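PDB 6R5O: periplasmic beta-glucosidase from Pseudomonas aeruginosa, which probably hydrolyses terminal, non-reducing beta-D-glucosyl residues and releases beta-D-glucose, as a periplasmic member of glycosyl hydrolase family 3. Local coordinates for residues K249-S254 against V283-N288; G257-L262 against R272-L277. The protein carries 1 engineered substitution. All blocks are in the same frame, centred on the assembly; numbering follows the deposited sequence.

Contact 1: K249-S254 against V283-N288; sequences KGLTIS and VDMNMN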
# COMPACT_ATOMS: atom_id res chain seq x y z
N LYS A 249 26.58 -10.44 18.75
CA LYS A 249 27.28 -10.36 20.06
C LYS A 249 27.22 -8.93 20.62
O LYS A 249 27.54 -8.74 21.81
CB LYS A 249 28.74 -10.81 19.87
CG LYS A 249 28.96 -12.31 19.88
CD LYS A 249 29.33 -12.90 18.53
CE LYS A 249 30.03 -14.24 18.66
NZ LYS A 249 29.62 -15.19 17.60
N GLY A 250 26.80 -7.96 19.79
CA GLY A 250 27.05 -6.53 20.03
C GLY A 250 26.00 -5.85 20.90
O GLY A 250 25.46 -6.50 21.81
N LEU A 251 25.74 -4.58 20.59
CA LEU A 251 24.95 -3.61 21.40
C LEU A 251 23.67 -3.23 20.65
O LEU A 251 23.78 -2.90 19.44
CB LEU A 251 25.85 -2.40 21.63
CG LEU A 251 25.23 -1.26 22.44
CD1 LEU A 251 25.21 -1.60 23.92
CD2 LEU A 251 25.98 0.04 22.21
N THR A 252 22.50 -3.26 21.31
CA THR A 252 21.22 -2.74 20.76
C THR A 252 20.96 -1.34 21.32
O THR A 252 21.15 -1.14 22.55
CB THR A 252 20.03 -3.68 20.99
OG1 THR A 252 19.88 -3.94 22.39
CG2 THR A 252 20.17 -4.97 20.20
N ILE A 253 20.57 -0.40 20.45
CA ILE A 253 20.32 1.02 20.80
C ILE A 253 18.90 1.41 20.38
O ILE A 253 18.52 1.17 19.21
CB ILE A 253 21.40 1.95 20.19
CG1 ILE A 253 22.81 1.47 20.53
CG2 ILE A 253 21.19 3.38 20.66
CD1 ILE A 253 23.87 2.02 19.61
N SER A 254 18.15 2.00 21.32
CA SER A 254 16.79 2.57 21.15
C SER A 254 16.81 3.69 20.11
O SER A 254 17.88 4.30 19.93
CB SER A 254 16.29 3.05 22.50
OG SER A 254 15.54 4.23 22.40
N VAL A 283 16.76 -4.61 24.42
CA VAL A 283 17.12 -3.18 24.20
C VAL A 283 18.15 -2.77 25.27
O VAL A 283 17.73 -2.55 26.44
CB VAL A 283 15.86 -2.28 24.22
CG1 VAL A 283 16.18 -0.80 24.35
CG2 VAL A 283 14.99 -2.51 22.99
N ASP A 284 19.42 -2.66 24.88
CA ASP A 284 20.55 -2.35 25.80
C ASP A 284 20.53 -0.86 26.14
O ASP A 284 20.46 -0.54 27.35
CB ASP A 284 21.91 -2.73 25.20
CG ASP A 284 22.05 -4.20 24.85
OD1 ASP A 284 21.58 -5.04 25.64
OD2 ASP A 284 22.61 -4.50 23.80
N MET A 285 20.59 0.01 25.12
CA MET A 285 20.79 1.47 25.28
C MET A 285 19.49 2.25 25.07
O MET A 285 18.86 2.07 24.01
CB MET A 285 21.84 1.97 24.28
CG MET A 285 22.55 3.24 24.73
SD MET A 285 24.36 3.16 24.61
CE MET A 285 24.74 3.79 26.25
N ASN A 286 19.19 3.15 26.02
CA ASN A 286 17.98 4.02 26.10
C ASN A 286 18.35 5.46 25.69
O ASN A 286 18.95 6.18 26.52
CB ASN A 286 17.41 3.97 27.52
CG ASN A 286 16.21 4.86 27.75
OD1 ASN A 286 15.35 5.02 26.87
ND2 ASN A 286 16.13 5.43 28.94
N MET A 287 17.97 5.87 24.48
CA MET A 287 18.25 7.22 23.90
C MET A 287 17.28 8.26 24.49
O MET A 287 16.06 8.16 24.23
CB MET A 287 18.13 7.19 22.37
CG MET A 287 18.82 8.36 21.70
SD MET A 287 18.54 8.49 19.90
CE MET A 287 19.63 7.21 19.28
N ASN A 288 17.81 9.16 25.33
CA ASN A 288 17.30 10.51 25.69
C ASN A 288 16.27 10.48 26.83
O ASN A 288 16.50 11.21 27.79
CB ASN A 288 16.75 11.30 24.49
CG ASN A 288 17.20 12.76 24.49
OD1 ASN A 288 16.43 13.66 24.82
ND2 ASN A 288 18.44 13.00 24.11
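Thr252 and Asp284 bond to each other through both backbone and side chain where strand 251-253 meets the chain leading into strand 286-287. This is the seam between the seventh and eighth strands of the family 3 TIM-like barrel, running the same way but splayed by 55°, with a single bridge, Ile253 with Met285. Thr252 N gives a nearly straight bond (173°) to Asp284 OD2, 2.8 Å away. The N-H comes to OD2 from the anti side, 29° out of the carboxylate plane. In return Asp284 N donates to Thr252 OG1 at 2.8 Å. That oxygen sits between the backbone N and the carbonyl carbon and itself donates a hydrogen bond to Gly282 O. Thr252 O takes Met285 N at 2.9 Å and a weak bond from Asp284 N. The carboxylate is buried, but Arg243 forms a salt bridge with OD2 and Arg312 with OD1. Ile253 and Met285 run side by side, with Ile253 CG1 3.9 Å from Met285 CB. Met287 also touches a bound beta-D-glucopyranose, so the seam ends at a sugar site. Beyond the bridge, Ser254 N donates to Met285 O at 2.8 Å.

Contact 2: G257-L262 against R272-L277; sequences GAVKEL and RDATRL
Leu262 CG lies anti to its carbonyl carbon (chi1 -70°), and with chi2 extended this carries CD1 across to the backbone of helix 271-281. There Leu262 CD1 rests 3.7 Å from Ala274 O. In Val259 it is CG1 that stands opposite the backbone N (chi1 164°), and this branch reaches the same carbonyl, with CG1 4.1 Å from Ala274 O. The methyl of Ala274 points back at the loop. Ala274 CB lies 3.4 Å from Val259 O and 4.2 Å from Leu262 CB. The small side chain is consistent with the close approach, the CA atoms of Leu262 and Ala274 being 5.9 Å apart. The loop follows strand 251-253 of the TIM-like barrel, and Val259 to Leu262 form a type I beta turn. The turn leads into the short helix 262-265, and the chain then returns as helix 271-281. No hydrogen bond crosses between the two segments; they meet through apolar groups and backbone carbonyls. Leu262 CD1 also lies 4.4 Å from Leu277 CB, one helical turn beyond Ala274. Helix 291-301 lies next to both segments, with Leu291 touching Val259 and Thr275. The Thr275 hydroxyl hydrogen-bonds to Glu271 O, one turn back in its own helix. Glu261, whose side chain leaves the loop away from the helix, forms a salt bridge through OE2 with Arg585 NE of the second subunit.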
# COMPACT_ATOMS: atom_id res chain seq x y z
N GLY A 257 13.60 8.49 22.20
CA GLY A 257 12.41 8.34 23.06
C GLY A 257 11.51 7.15 22.69
O GLY A 257 10.34 7.15 23.11
N ALA A 258 12.03 6.14 21.97
CA ALA A 258 11.27 4.97 21.44
C ALA A 258 10.70 4.08 22.56
O ALA A 258 9.84 3.22 22.24
CB ALA A 258 12.15 4.15 20.52
N VAL A 259 11.20 4.23 23.79
CA VAL A 259 10.81 3.38 24.96
C VAL A 259 9.54 3.96 25.59
O VAL A 259 8.63 3.18 25.83
CB VAL A 259 11.96 3.20 25.98
CG1 VAL A 259 11.49 2.69 27.34
CG2 VAL A 259 13.03 2.25 25.44
N LYS A 260 9.48 5.28 25.81
CA LYS A 260 8.26 5.98 26.32
C LYS A 260 7.12 5.93 25.28
O LYS A 260 5.95 6.01 25.69
CB LYS A 260 8.55 7.43 26.68
CG LYS A 260 7.36 8.10 27.36
CD LYS A 260 7.64 9.44 28.01
CE LYS A 260 6.35 10.19 28.30
NZ LYS A 260 6.61 11.41 29.09
N GLU A 261 7.45 5.81 23.99
CA GLU A 261 6.49 5.77 22.86
C GLU A 261 5.70 4.45 22.83
O GLU A 261 4.74 4.36 22.03
CB GLU A 261 7.21 5.87 21.52
CG GLU A 261 7.58 7.28 21.12
CD GLU A 261 8.33 7.34 19.80
OE1 GLU A 261 8.19 6.38 19.00
OE2 GLU A 261 9.06 8.33 19.58
N LEU A 262 6.11 3.46 23.62
CA LEU A 262 5.31 2.21 23.82
C LEU A 262 3.97 2.55 24.49
O LEU A 262 3.01 1.78 24.28
CB LEU A 262 6.14 1.21 24.62
CG LEU A 262 7.35 0.61 23.88
CD1 LEU A 262 8.28 -0.13 24.84
CD2 LEU A 262 6.91 -0.31 22.75
N ARG A 272 6.97 2.96 33.75
CA ARG A 272 7.49 1.79 34.51
C ARG A 272 7.37 0.54 33.64
O ARG A 272 8.38 -0.17 33.49
CB ARG A 272 6.72 1.65 35.82
CG ARG A 272 7.09 0.42 36.64
CD ARG A 272 6.38 0.50 37.98
NE ARG A 272 6.57 -0.67 38.82
CZ ARG A 272 6.93 -0.65 40.10
NH1 ARG A 272 7.15 0.49 40.72
NH2 ARG A 272 7.07 -1.79 40.77
N ASP A 273 6.19 0.30 33.07
CA ASP A 273 5.83 -0.93 32.31
C ASP A 273 6.44 -0.89 30.90
O ASP A 273 6.62 -1.97 30.31
CB ASP A 273 4.31 -1.11 32.27
CG ASP A 273 3.71 -1.35 33.66
OD1 ASP A 273 4.49 -1.44 34.66
OD2 ASP A 273 2.46 -1.45 33.75
N ALA A 274 6.72 0.31 30.38
CA ALA A 274 7.40 0.50 29.08
C ALA A 274 8.86 0.07 29.22
O ALA A 274 9.38 -0.65 28.31
CB ALA A 274 7.27 1.94 28.64
N THR A 275 9.51 0.49 30.31
CA THR A 275 10.92 0.18 30.67
C THR A 275 11.08 -1.34 30.67
O THR A 275 11.91 -1.87 29.89
CB THR A 275 11.27 0.80 32.03
OG1 THR A 275 11.11 2.21 31.91
CG2 THR A 275 12.68 0.48 32.49
N ARG A 276 10.28 -2.01 31.50
CA ARG A 276 10.25 -3.49 31.63
C ARG A 276 10.19 -4.13 30.24
O ARG A 276 11.08 -4.93 29.93
CB ARG A 276 9.06 -3.93 32.48
CG ARG A 276 9.02 -5.42 32.74
CD ARG A 276 7.72 -5.83 33.42
NE ARG A 276 6.76 -6.26 32.41
CZ ARG A 276 5.59 -5.69 32.14
NH1 ARG A 276 4.84 -6.20 31.18
NH2 ARG A 276 5.15 -4.64 32.82
N LEU A 277 9.18 -3.78 29.44
CA LEU A 277 8.91 -4.39 28.11
C LEU A 277 10.17 -4.34 27.24
O LEU A 277 10.50 -5.37 26.62
CB LEU A 277 7.76 -3.64 27.43
CG LEU A 277 6.37 -4.26 27.51
CD1 LEU A 277 6.12 -4.94 28.85
CD2 LEU A 277 5.30 -3.21 27.25

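Both contacts belong to the N-terminal, TIM-like domain, and their centres are about 13 Å apart. The chain runs through strand 251-253, then the turn at 257-262, then helix 271-281, and then strand 286-287. Contact 2 therefore falls wholly within the excursion that links the two strands of contact 1. It packs the connection against itself, while contact 1 joins its two ends at the barrel seam. The two also touch directly, through a probable hydrogen bond from Gly257 N to Met287 O. A bound glucose touches Met287, whereas the side chain of Val259 is about 11 Å from a bound glucose. Contact 1 thus lies on the sugar side, and contact 2 farther from the centre of the chain.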